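Local coordinates for alkaline serine protease (PDB 1Y9Z), which probably hydrolyses peptide bonds as a cold-adapted, subtilisin-like serine protease with a beta-barrel domain inserted into its alpha/beta domain, at residues E213-I221 and N229-L237; A169-V180 and Q195-E203. One frame throughout, in Å; residues are numbered along the deposited sequence.

Interaction 1. Residues E213-I221 and N229-L237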
ATOM      1  N   GLU A 213      -1.334 -15.689  -5.989  1.00 11.32           N
ATOM      2  CA  GLU A 213       0.017 -15.257  -5.638  1.00 11.63           C
ATOM      3  C   GLU A 213       0.118 -14.518  -4.311  1.00 11.24           C
ATOM      4  O   GLU A 213       1.213 -14.146  -3.886  1.00 13.50           O
ATOM      5  CB  GLU A 213       0.589 -14.381  -6.756  1.00 11.51           C
ATOM      6  CG  GLU A 213       0.720 -15.113  -8.083  1.00 10.60           C
ATOM      7  CD  GLU A 213       1.477 -14.323  -9.135  1.00 12.24           C
ATOM      8  OE1 GLU A 213       1.855 -14.932 -10.156  1.00 13.32           O
ATOM      9  OE2 GLU A 213       1.687 -13.103  -8.951  1.00 11.57           O
ATOM     10  N   GLY A 214      -1.017 -14.325  -3.651  1.00 10.95           N
ATOM     11  CA  GLY A 214      -1.026 -13.605  -2.393  1.00 10.85           C
ATOM     12  C   GLY A 214      -0.793 -14.428  -1.147  1.00 11.04           C
ATOM     13  O   GLY A 214      -0.528 -15.633  -1.200  1.00 11.44           O
ATOM     14  N   ARG A 215      -0.908 -13.759  -0.009  1.00 11.44           N
ATOM     15  CA  ARG A 215      -0.697 -14.397   1.275  1.00 10.74           C
ATOM     16  C   ARG A 215      -1.461 -13.604   2.324  1.00 10.32           C
ATOM     17  O   ARG A 215      -1.519 -12.375   2.260  1.00 11.20           O
ATOM     18  CB  ARG A 215       0.794 -14.392   1.597  1.00 13.02           C
ATOM     19  CG  ARG A 215       1.180 -15.293   2.731  1.00 14.30           C
ATOM     20  CD  ARG A 215       2.644 -15.126   3.053  1.00 14.85           C
ATOM     21  NE  ARG A 215       3.015 -15.999   4.154  1.00 13.74           N
ATOM     22  CZ  ARG A 215       3.988 -15.736   5.015  1.00 14.01           C
ATOM     23  NH1 ARG A 215       4.251 -16.593   5.990  1.00 14.87           N
ATOM     24  NH2 ARG A 215       4.689 -14.614   4.900  1.00 13.98           N
ATOM     25  N   LEU A 216      -2.057 -14.306   3.281  1.00 10.28           N
ATOM     26  CA  LEU A 216      -2.813 -13.647   4.334  1.00 10.89           C
ATOM     27  C   LEU A 216      -2.517 -14.279   5.681  1.00 11.79           C
ATOM     28  O   LEU A 216      -1.861 -15.315   5.761  1.00 12.76           O
ATOM     29  CB  LEU A 216      -4.314 -13.729   4.040  1.00 12.00           C
ATOM     30  CG  LEU A 216      -4.794 -12.986   2.790  1.00 11.33           C
ATOM     31  CD1 LEU A 216      -6.260 -13.306   2.528  1.00 12.72           C
ATOM     32  CD2 LEU A 216      -4.592 -11.489   2.977  1.00 11.09           C
ATOM     33  N   ALA A 217      -2.999 -13.634   6.735  1.00 10.89           N
ATOM     34  CA  ALA A 217      -2.807 -14.124   8.090  1.00 11.66           C
ATOM     35  C   ALA A 217      -4.095 -13.913   8.871  1.00 11.70           C
ATOM     36  O   ALA A 217      -4.974 -13.160   8.447  1.00 12.70           O
ATOM     37  CB  ALA A 217      -1.655 -13.382   8.758  1.00 12.27           C
ATOM     38  N   ASP A 218      -4.209 -14.579  10.014  1.00 13.00           N
ATOM     39  CA  ASP A 218      -5.400 -14.449  10.832  1.00 13.28           C
ATOM     40  C   ASP A 218      -5.094 -14.836  12.273  1.00 13.06           C
ATOM     41  O   ASP A 218      -4.135 -15.564  12.546  1.00 13.63           O
ATOM     42  CB  ASP A 218      -6.509 -15.353  10.279  1.00 15.05           C
ATOM     43  CG  ASP A 218      -7.899 -14.915  10.706  1.00 16.64           C
ATOM     44  OD1 ASP A 218      -8.018 -13.947  11.488  1.00 16.63           O
ATOM     45  OD2 ASP A 218      -8.880 -15.541  10.251  1.00 20.08           O
ATOM     46  N   ILE A 219      -5.907 -14.313  13.184  1.00 13.92           N
ATOM     47  CA  ILE A 219      -5.805 -14.605  14.610  1.00 14.76           C
ATOM     48  C   ILE A 219      -7.244 -14.821  15.042  1.00 15.46           C
ATOM     49  O   ILE A 219      -8.085 -13.946  14.846  1.00 15.21           O
ATOM     50  CB  ILE A 219      -5.244 -13.420  15.422  1.00 15.36           C
ATOM     51  CG1 ILE A 219      -3.806 -13.122  15.002  1.00 15.75           C
ATOM     52  CG2 ILE A 219      -5.300 -13.749  16.915  1.00 15.62           C
ATOM     53  CD1 ILE A 219      -3.234 -11.871  15.653  1.00 15.49           C
ATOM     54  N   THR A 220      -7.526 -15.983  15.618  1.00 16.16           N
ATOM     55  CA  THR A 220      -8.878 -16.291  16.053  1.00 17.83           C
ATOM     56  C   THR A 220      -8.937 -16.663  17.527  1.00 18.07           C
ATOM     57  O   THR A 220      -8.128 -17.453  18.014  1.00 18.16           O
ATOM     58  CB  THR A 220      -9.475 -17.452  15.231  1.00 18.80           C
ATOM     59  OG1 THR A 220      -9.474 -17.104  13.840  1.00 20.18           O
ATOM     60  CG2 THR A 220     -10.903 -17.740  15.672  1.00 22.26           C
ATOM     61  N   ILE A 221      -9.896 -16.071  18.228  1.00 18.75           N
ATOM     62  CA  ILE A 221     -10.113 -16.336  19.646  1.00 20.45           C
ATOM     63  C   ILE A 221     -11.618 -16.308  19.894  1.00 21.80           C
ATOM     64  O   ILE A 221     -12.306 -15.382  19.465  1.00 21.50           O
ATOM     65  CB  ILE A 221      -9.438 -15.269  20.545  1.00 19.67           C
ATOM     66  CG1 ILE A 221      -7.921 -15.286  20.339  1.00 19.97           C
ATOM     67  CG2 ILE A 221      -9.763 -15.547  22.009  1.00 20.57           C
ATOM     68  CD1 ILE A 221      -7.165 -14.286  21.202  1.00 19.73           C
ATOM     69  N   ASN A 229      -8.692  -6.147  11.874  1.00 15.59           N
ATOM     70  CA  ASN A 229      -7.855  -5.263  12.683  1.00 16.04           C
ATOM     71  C   ASN A 229      -6.525  -5.075  11.970  1.00 15.44           C
ATOM     72  O   ASN A 229      -5.820  -4.087  12.184  1.00 15.63           O
ATOM     73  CB  ASN A 229      -7.593  -5.873  14.062  1.00 17.73           C
ATOM     74  CG  ASN A 229      -8.820  -5.877  14.946  1.00 21.64           C
ATOM     75  OD1 ASN A 229      -9.821  -6.518  14.638  1.00 23.34           O
ATOM     76  ND2 ASN A 229      -8.745  -5.155  16.058  1.00 24.58           N
ATOM     77  N   GLY A 230      -6.194  -6.039  11.119  1.00 14.33           N
ATOM     78  CA  GLY A 230      -4.943  -5.997  10.391  1.00 13.55           C
ATOM     79  C   GLY A 230      -3.967  -6.998  10.973  1.00 13.27           C
ATOM     80  O   GLY A 230      -3.380  -6.760  12.026  1.00 13.58           O
ATOM     81  N   VAL A 231      -3.810  -8.131  10.299  1.00 11.95           N
ATOM     82  CA  VAL A 231      -2.889  -9.174  10.739  1.00 12.48           C
ATOM     83  C   VAL A 231      -1.968  -9.468   9.564  1.00 12.39           C
ATOM     84  O   VAL A 231      -2.402  -9.970   8.530  1.00 11.69           O
ATOM     85  CB  VAL A 231      -3.636 -10.463  11.140  1.00 12.95           C
ATOM     86  CG1 VAL A 231      -2.650 -11.491  11.672  1.00 13.60           C
ATOM     87  CG2 VAL A 231      -4.693 -10.145  12.189  1.00 14.15           C
ATOM     88  N   VAL A 232      -0.692  -9.145   9.725  1.00 11.60           N
ATOM     89  CA  VAL A 232       0.271  -9.334   8.655  1.00 11.05           C
ATOM     90  C   VAL A 232       1.137 -10.576   8.806  1.00 11.59           C
ATOM     91  O   VAL A 232       1.784 -10.766   9.834  1.00 12.15           O
ATOM     92  CB  VAL A 232       1.202  -8.106   8.554  1.00 10.47           C
ATOM     93  CG1 VAL A 232       2.199  -8.289   7.423  1.00 12.40           C
ATOM     94  CG2 VAL A 232       0.378  -6.850   8.351  1.00 11.05           C
ATOM     95  N   PRO A 233       1.149 -11.450   7.786  1.00 11.14           N
ATOM     96  CA  PRO A 233       1.976 -12.655   7.880  1.00 11.31           C
ATOM     97  C   PRO A 233       3.437 -12.215   7.781  1.00 11.97           C
ATOM     98  O   PRO A 233       3.791 -11.429   6.902  1.00 12.05           O
ATOM     99  CB  PRO A 233       1.518 -13.482   6.679  1.00 11.74           C
ATOM    100  CG  PRO A 233       1.147 -12.439   5.675  1.00 11.18           C
ATOM    101  CD  PRO A 233       0.416 -11.404   6.506  1.00 11.47           C
ATOM    102  N   HIS A 234       4.283 -12.700   8.684  1.00 11.48           N
ATOM    103  CA  HIS A 234       5.686 -12.299   8.668  1.00 12.49           C
ATOM    104  C   HIS A 234       6.392 -12.547   7.347  1.00 12.60           C
ATOM    105  O   HIS A 234       6.437 -13.676   6.853  1.00 12.86           O
ATOM    106  CB  HIS A 234       6.478 -12.998   9.775  1.00 13.04           C
ATOM    107  CG  HIS A 234       6.599 -12.201  11.037  1.00 13.66           C
ATOM    108  ND1 HIS A 234       6.612 -10.824  11.053  1.00 15.77           N
ATOM    109  CD2 HIS A 234       6.771 -12.592  12.321  1.00 12.29           C
ATOM    110  CE1 HIS A 234       6.785 -10.401  12.293  1.00 12.72           C
ATOM    111  NE2 HIS A 234       6.885 -11.455  13.081  1.00 16.06           N
ATOM    112  N   ASN A 235       6.947 -11.480   6.779  1.00 12.95           N
ATOM    113  CA  ASN A 235       7.686 -11.569   5.529  1.00 13.50           C
ATOM    114  C   ASN A 235       9.058 -12.127   5.896  1.00 14.46           C
ATOM    115  O   ASN A 235      10.026 -11.381   6.051  1.00 13.94           O
ATOM    116  CB  ASN A 235       7.828 -10.179   4.902  1.00 15.08           C
ATOM    117  CG  ASN A 235       8.463 -10.219   3.525  1.00 17.05           C
ATOM    118  OD1 ASN A 235       8.742  -9.177   2.930  1.00 20.28           O
ATOM    119  ND2 ASN A 235       8.688 -11.419   3.008  1.00 16.66           N
ATOM    120  N   ARG A 236       9.123 -13.446   6.048  1.00 13.79           N
ATOM    121  CA  ARG A 236      10.350 -14.135   6.426  1.00 15.16           C
ATOM    122  C   ARG A 236      11.345 -14.327   5.293  1.00 14.78           C
ATOM    123  O   ARG A 236      10.984 -14.723   4.183  1.00 15.29           O
ATOM    124  CB  ARG A 236      10.000 -15.497   7.035  1.00 14.17           C
ATOM    125  CG  ARG A 236      11.192 -16.349   7.457  1.00 15.52           C
ATOM    126  CD  ARG A 236      10.708 -17.519   8.307  1.00 16.35           C
ATOM    127  NE  ARG A 236      11.776 -18.411   8.753  1.00 17.59           N
ATOM    128  CZ  ARG A 236      12.080 -19.567   8.167  1.00 17.65           C
ATOM    129  NH1 ARG A 236      13.065 -20.316   8.647  1.00 18.54           N
ATOM    130  NH2 ARG A 236      11.402 -19.977   7.103  1.00 17.67           N
ATOM    131  N   LEU A 237      12.608 -14.043   5.597  1.00 15.63           N
ATOM    132  CA  LEU A 237      13.700 -14.186   4.645  1.00 16.89           C
ATOM    133  C   LEU A 237      14.802 -15.018   5.292  1.00 17.24           C
ATOM    134  O   LEU A 237      15.135 -14.813   6.458  1.00 18.10           O
ATOM    135  CB  LEU A 237      14.277 -12.818   4.274  1.00 17.37           C
ATOM    136  CG  LEU A 237      13.348 -11.732   3.726  1.00 17.97           C
ATOM    137  CD1 LEU A 237      14.153 -10.460   3.499  1.00 20.39           C
ATOM    138  CD2 LEU A 237      12.708 -12.197   2.430  1.00 19.68           C
TER
HETATM  139  O   HOH W   1       6.358 -16.404   7.718  1.00 13.66           O
HETATM  140  O   HOH W   2      -4.318 -10.957   6.992  1.00 12.00           O
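Ala217 and Pro233 meet at the tight centre of this contact: Ala217 CB sits 3.6 Å from Pro233 CD and equally close to Val231 CG1, filling the angle between the proline ring and the valine. Val231 has CG1 anti to the backbone N (chi1 -177°), a torsion that sets this methyl against Ala217 CB, and Ile219 CG1 extends the apolar row at 3.9 Å from Val231 CG1. Beyond Ala217 the other way, Arg215 runs its extended chain past Pro233, whose CB lies 3.7 Å above the centre of the guanidinium plane. Arg215 NH2 then gives a nearly straight 2.8 Å bond to His234 O, reaching it from above the carbonyl plane, while NE bonds Asn250 OD1.

Water takes over at two places. One bridges Arg215 NH1 and His234 O; another accepts from Ala217 N and donates to Val231 O at 2.6 Å. No direct backbone hydrogen bond joins 213-221 to 229-237: this is side-chain packing supplemented by two bridging waters, not sheet pairing. Strand 214-221 pairs instead with strand 351-360, and Ala217, Ile219 and Val231 continue onto Val334 and Val336 of strand 333-336, a partner of strand 232-240.

Interaction 2. Residues A169-V180 and Q195-E203. With NA (sodium ion), chain F; NA (sodium ion), chain E.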
ATOM      1  N   ALA A 169       7.951  11.446 -10.586  1.00  7.56           N
ATOM      2  CA  ALA A 169       7.480  12.151  -9.395  1.00  8.33           C
ATOM      3  C   ALA A 169       8.142  13.501  -9.144  1.00  8.20           C
ATOM      4  O   ALA A 169       7.476  14.457  -8.748  1.00  8.89           O
ATOM      5  CB  ALA A 169       7.655  11.272  -8.168  1.00  8.98           C
ATOM      6  N   SER A 170       9.445  13.584  -9.389  1.00  8.36           N
ATOM      7  CA  SER A 170      10.179  14.812  -9.113  1.00  8.32           C
ATOM      8  C   SER A 170      10.126  15.952 -10.130  1.00  9.77           C
ATOM      9  O   SER A 170      10.829  16.951  -9.971  1.00 10.96           O
ATOM     10  CB  SER A 170      11.622  14.451  -8.767  1.00  8.22           C
ATOM     11  OG  SER A 170      11.631  13.597  -7.627  1.00  8.09           O
ATOM     12  N   TYR A 171       9.305  15.811 -11.167  1.00  9.70           N
ATOM     13  CA  TYR A 171       9.123  16.885 -12.148  1.00  9.54           C
ATOM     14  C   TYR A 171       8.042  17.782 -11.538  1.00 10.27           C
ATOM     15  O   TYR A 171       7.183  17.299 -10.800  1.00 10.95           O
ATOM     16  CB  TYR A 171       8.615  16.338 -13.486  1.00  9.28           C
ATOM     17  CG  TYR A 171       9.644  15.593 -14.305  1.00  9.04           C
ATOM     18  CD1 TYR A 171       9.377  14.315 -14.789  1.00  9.06           C
ATOM     19  CD2 TYR A 171      10.871  16.175 -14.628  1.00  9.61           C
ATOM     20  CE1 TYR A 171      10.296  13.633 -15.573  1.00  9.89           C
ATOM     21  CE2 TYR A 171      11.801  15.501 -15.415  1.00 10.08           C
ATOM     22  CZ  TYR A 171      11.506  14.231 -15.884  1.00  9.57           C
ATOM     23  OH  TYR A 171      12.414  13.558 -16.666  1.00 10.68           O
ATOM     24  N   ASP A 172       8.066  19.072 -11.846  1.00 11.12           N
ATOM     25  CA  ASP A 172       7.074  19.989 -11.287  1.00 11.54           C
ATOM     26  C   ASP A 172       5.640  19.740 -11.753  1.00 11.35           C
ATOM     27  O   ASP A 172       4.688  20.175 -11.104  1.00 11.58           O
ATOM     28  CB  ASP A 172       7.455  21.439 -11.600  1.00 14.63           C
ATOM     29  CG  ASP A 172       8.676  21.896 -10.830  1.00 18.92           C
ATOM     30  OD1 ASP A 172       8.701  21.705  -9.597  1.00 21.20           O
ATOM     31  OD2 ASP A 172       9.602  22.455 -11.456  1.00 23.74           O
ATOM     32  N   SER A 173       5.485  19.039 -12.870  1.00 10.01           N
ATOM     33  CA  SER A 173       4.164  18.754 -13.428  1.00 10.22           C
ATOM     34  C   SER A 173       3.504  17.521 -12.819  1.00 10.65           C
ATOM     35  O   SER A 173       2.374  17.178 -13.177  1.00 10.55           O
ATOM     36  CB  SER A 173       4.286  18.543 -14.937  1.00 10.94           C
ATOM     37  OG  SER A 173       5.119  17.427 -15.213  1.00 11.65           O
ATOM     38  N   VAL A 174       4.206  16.869 -11.900  1.00 10.11           N
ATOM     39  CA  VAL A 174       3.714  15.642 -11.278  1.00 10.43           C
ATOM     40  C   VAL A 174       3.678  15.725  -9.757  1.00  9.88           C
ATOM     41  O   VAL A 174       4.577  16.302  -9.141  1.00 10.04           O
ATOM     42  CB  VAL A 174       4.628  14.452 -11.674  1.00  9.29           C
ATOM     43  CG1 VAL A 174       4.081  13.148 -11.119  1.00 10.11           C
ATOM     44  CG2 VAL A 174       4.774  14.388 -13.187  1.00 10.65           C
ATOM     45  N   MET A 175       2.637  15.154  -9.152  1.00  9.36           N
ATOM     46  CA  MET A 175       2.536  15.139  -7.696  1.00  9.21           C
ATOM     47  C   MET A 175       3.397  13.997  -7.166  1.00  9.75           C
ATOM     48  O   MET A 175       3.174  12.835  -7.513  1.00 10.95           O
ATOM     49  CB  MET A 175       1.093  14.909  -7.234  1.00 10.39           C
ATOM     50  CG  MET A 175       0.111  16.006  -7.584  1.00 10.80           C
ATOM     51  SD  MET A 175      -1.495  15.722  -6.795  1.00 12.33           S
ATOM     52  CE  MET A 175      -1.204  16.428  -5.174  1.00 13.32           C
ATOM     53  N   SER A 176       4.388  14.324  -6.340  1.00  8.89           N
ATOM     54  CA  SER A 176       5.256  13.309  -5.751  1.00  8.95           C
ATOM     55  C   SER A 176       4.612  12.847  -4.448  1.00  8.93           C
ATOM     56  O   SER A 176       4.410  13.642  -3.530  1.00  9.09           O
ATOM     57  CB  SER A 176       6.642  13.888  -5.473  1.00  9.47           C
ATOM     58  OG  SER A 176       7.464  12.928  -4.837  1.00  9.91           O
ATOM     59  N   VAL A 177       4.307  11.556  -4.369  1.00  7.84           N
ATOM     60  CA  VAL A 177       3.635  10.985  -3.207  1.00  8.48           C
ATOM     61  C   VAL A 177       4.522  10.200  -2.246  1.00  8.06           C
ATOM     62  O   VAL A 177       5.260   9.303  -2.658  1.00  8.30           O
ATOM     63  CB  VAL A 177       2.489  10.055  -3.664  1.00  8.31           C
ATOM     64  CG1 VAL A 177       1.766   9.475  -2.455  1.00  9.29           C
ATOM     65  CG2 VAL A 177       1.524  10.822  -4.549  1.00  9.34           C
ATOM     66  N   ALA A 178       4.423  10.540  -0.962  1.00  8.00           N
ATOM     67  CA  ALA A 178       5.176   9.877   0.099  1.00  8.11           C
ATOM     68  C   ALA A 178       4.284   8.866   0.818  1.00  8.86           C
ATOM     69  O   ALA A 178       3.053   8.915   0.712  1.00  9.51           O
ATOM     70  CB  ALA A 178       5.694  10.906   1.094  1.00  9.04           C
ATOM     71  N   ALA A 179       4.912   7.961   1.560  1.00  8.85           N
ATOM     72  CA  ALA A 179       4.192   6.927   2.295  1.00  9.30           C
ATOM     73  C   ALA A 179       4.267   7.107   3.807  1.00 10.50           C
ATOM     74  O   ALA A 179       5.315   7.463   4.347  1.00 11.34           O
ATOM     75  CB  ALA A 179       4.747   5.552   1.926  1.00 10.31           C
ATOM     76  N   VAL A 180       3.144   6.861   4.479  1.00 11.77           N
ATOM     77  CA  VAL A 180       3.076   6.922   5.938  1.00 10.88           C
ATOM     78  C   VAL A 180       2.347   5.662   6.386  1.00 11.26           C
ATOM     79  O   VAL A 180       1.676   5.011   5.577  1.00 10.66           O
ATOM     80  CB  VAL A 180       2.299   8.161   6.455  1.00 11.53           C
ATOM     81  CG1 VAL A 180       3.010   9.436   6.036  1.00 11.57           C
ATOM     82  CG2 VAL A 180       0.871   8.142   5.936  1.00 11.32           C
ATOM     83  N   GLN A 195      10.365  17.926  -3.415  1.00  9.76           N
ATOM     84  CA  GLN A 195       9.308  17.717  -4.404  1.00  9.44           C
ATOM     85  C   GLN A 195       8.141  16.969  -3.754  1.00  9.51           C
ATOM     86  O   GLN A 195       7.006  17.106  -4.202  1.00  9.42           O
ATOM     87  CB  GLN A 195       9.817  16.905  -5.599  1.00  8.92           C
ATOM     88  CG  GLN A 195      10.545  17.706  -6.672  1.00  9.69           C
ATOM     89  CD  GLN A 195       9.610  18.543  -7.534  1.00 10.14           C
ATOM     90  OE1 GLN A 195       8.514  18.104  -7.897  1.00 11.08           O
ATOM     91  NE2 GLN A 195      10.049  19.746  -7.885  1.00 11.09           N
ATOM     92  N   VAL A 196       8.418  16.178  -2.715  1.00  9.65           N
ATOM     93  CA  VAL A 196       7.358  15.435  -2.028  1.00  9.72           C
ATOM     94  C   VAL A 196       6.252  16.436  -1.734  1.00 10.13           C
ATOM     95  O   VAL A 196       6.467  17.455  -1.073  1.00 10.74           O
ATOM     96  CB  VAL A 196       7.868  14.778  -0.730  1.00  8.97           C
ATOM     97  CG1 VAL A 196       6.690  14.222   0.080  1.00 10.00           C
ATOM     98  CG2 VAL A 196       8.817  13.639  -1.082  1.00 10.03           C
ATOM     99  N   GLU A 197       5.061  16.121  -2.226  1.00 10.69           N
ATOM    100  CA  GLU A 197       3.919  17.019  -2.140  1.00 10.85           C
ATOM    101  C   GLU A 197       2.775  16.605  -1.223  1.00 10.41           C
ATOM    102  O   GLU A 197       2.138  17.451  -0.591  1.00 10.58           O
ATOM    103  CB  GLU A 197       3.394  17.202  -3.564  1.00 13.01           C
ATOM    104  CG  GLU A 197       2.582  18.441  -3.838  1.00 14.38           C
ATOM    105  CD  GLU A 197       2.375  18.632  -5.326  1.00 14.70           C
ATOM    106  OE1 GLU A 197       3.353  18.451  -6.083  1.00 15.45           O
ATOM    107  OE2 GLU A 197       1.249  18.962  -5.743  1.00 16.51           O
ATOM    108  N   ILE A 198       2.506  15.311  -1.153  1.00  9.94           N
ATOM    109  CA  ILE A 198       1.401  14.834  -0.340  1.00  9.97           C
ATOM    110  C   ILE A 198       1.676  13.394   0.074  1.00 10.19           C
ATOM    111  O   ILE A 198       2.486  12.711  -0.554  1.00 10.20           O
ATOM    112  CB  ILE A 198       0.087  14.950  -1.158  1.00 11.19           C
ATOM    113  CG1 ILE A 198      -1.126  14.886  -0.236  1.00 11.31           C
ATOM    114  CG2 ILE A 198       0.027  13.855  -2.215  1.00 11.71           C
ATOM    115  CD1 ILE A 198      -2.410  15.346  -0.909  1.00 13.47           C
ATOM    116  N   SER A 199       1.011  12.941   1.132  1.00  9.82           N
ATOM    117  CA  SER A 199       1.204  11.590   1.640  1.00 10.05           C
ATOM    118  C   SER A 199      -0.030  10.713   1.528  1.00  9.79           C
ATOM    119  O   SER A 199      -1.162  11.199   1.461  1.00 10.66           O
ATOM    120  CB  SER A 199       1.627  11.630   3.109  1.00 10.17           C
ATOM    121  OG  SER A 199       2.849  12.324   3.280  1.00 11.48           O
ATOM    122  N   GLY A 200       0.214   9.408   1.515  1.00  9.66           N
ATOM    123  CA  GLY A 200      -0.867   8.446   1.445  1.00 10.28           C
ATOM    124  C   GLY A 200      -0.467   7.185   2.183  1.00 10.26           C
ATOM    125  O   GLY A 200       0.708   6.999   2.505  1.00 10.26           O
ATOM    126  N   PRO A 201      -1.429   6.305   2.492  1.00 10.14           N
ATOM    127  CA  PRO A 201      -1.151   5.050   3.200  1.00 10.62           C
ATOM    128  C   PRO A 201      -0.149   4.219   2.393  1.00  9.43           C
ATOM    129  O   PRO A 201      -0.400   3.914   1.224  1.00  9.39           O
ATOM    130  CB  PRO A 201      -2.526   4.392   3.272  1.00 10.16           C
ATOM    131  CG  PRO A 201      -3.461   5.579   3.345  1.00 11.43           C
ATOM    132  CD  PRO A 201      -2.878   6.507   2.311  1.00 10.96           C
ATOM    133  N   GLY A 202       0.976   3.850   3.008  1.00  8.92           N
ATOM    134  CA  GLY A 202       1.986   3.088   2.291  1.00  9.16           C
ATOM    135  C   GLY A 202       2.707   1.974   3.034  1.00  9.54           C
ATOM    136  O   GLY A 202       3.646   1.387   2.497  1.00 10.30           O
ATOM    137  N   GLU A 203       2.298   1.686   4.265  1.00  9.47           N
ATOM    138  CA  GLU A 203       2.910   0.604   5.034  1.00  9.76           C
ATOM    139  C   GLU A 203       1.801  -0.379   5.383  1.00 10.04           C
ATOM    140  O   GLU A 203       0.751   0.018   5.888  1.00 11.26           O
ATOM    141  CB  GLU A 203       3.554   1.139   6.319  1.00  9.65           C
ATOM    142  CG  GLU A 203       4.115   0.070   7.270  1.00 10.49           C
ATOM    143  CD  GLU A 203       5.301  -0.709   6.709  1.00 10.86           C
ATOM    144  OE1 GLU A 203       6.002  -0.197   5.809  1.00 11.95           O
ATOM    145  OE2 GLU A 203       5.553  -1.836   7.187  1.00 10.76           O
TER
HETATM  146 NA    NA F 608       5.695  17.051  -6.496  1.00 17.15          NA
HETATM  147 NA    NA E 607       6.723  16.696  -8.606  1.00  8.76          NA
HETATM  148  O   HOH W   3       6.497  20.188  -7.821  1.00 20.21           O
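Two neighbouring parallel strands of the subtilisin-like alpha/beta domain, 174-180 and 196-201, pair here, with two sodium ions modelled at their N-terminal end. One is held by Ala169 O, Tyr171 O, Val174 O and Gln195 OE1, the last at 2.4 Å. Val174 O also reaches the second ion, at a longer 3.0 Å; Gln195 O and Glu197 OE1 are its other protein contacts. The two ions lie only about 2.4 Å apart, too close for both to be present at once, so the second is doubtful as a separate cation.

Gln195 bends at chi2 (-74°), which curls its amide back over Ser170 and brings OE1 to the metal. The other atom of the amide is held too, setting its rotation: NE2 donates to Asp172 OD1 at 2.9 Å, with the acceptor in the amide plane but the carboxylate approached from above its own plane. A water donates to both Asp172 OD1 and Gln195 OE1. Glu197 extends across Met175, its OE2 3.6 Å from Met175 CE and salt-bridged to Arg395, which would offset the charge of this buried carboxylate.

Farther along runs the parallel ladder: Glu197 N to Ser176 O (2.9 Å), Ala178 N to Ile198 O, Gly200 N to Ala178 O and Val180 N to Gly200 O; Gly202 N, just past the strand, continues the pattern to Val180 O. Ala178 CB packs 3.6 Å from Val196 CG1, and Ala179 CB rests 3.7 Å from Gly202 CA.

Strand 152-156 pairs with the far edge of 174-180, while Met175 and Ile198 both lean on Leu398 of helix 391-401.

Overall arrangement
Both contacts are largely buried, but they lie on opposite sides of the chain's centre, with centres 28 Å apart and nearest atoms about 7 Å apart. They share no strand and follow one another in sequence. Interaction 2 is true sheet pairing within the alpha/beta domain, with metal coordination at one end; the side chain of Ala179 lies about 8 Å from the bound phenylmethanesulfonic acid. Interaction 1 belongs to a different sheet, consistent with the inserted barrel domain, and relies on apolar packing, one arginine-to-carbonyl bond and bridging waters. In interaction 2 backbone N-H groups take most of the carbonyls and sodium those at the N-terminal end; in interaction 1 a guanidinium and waters reach them.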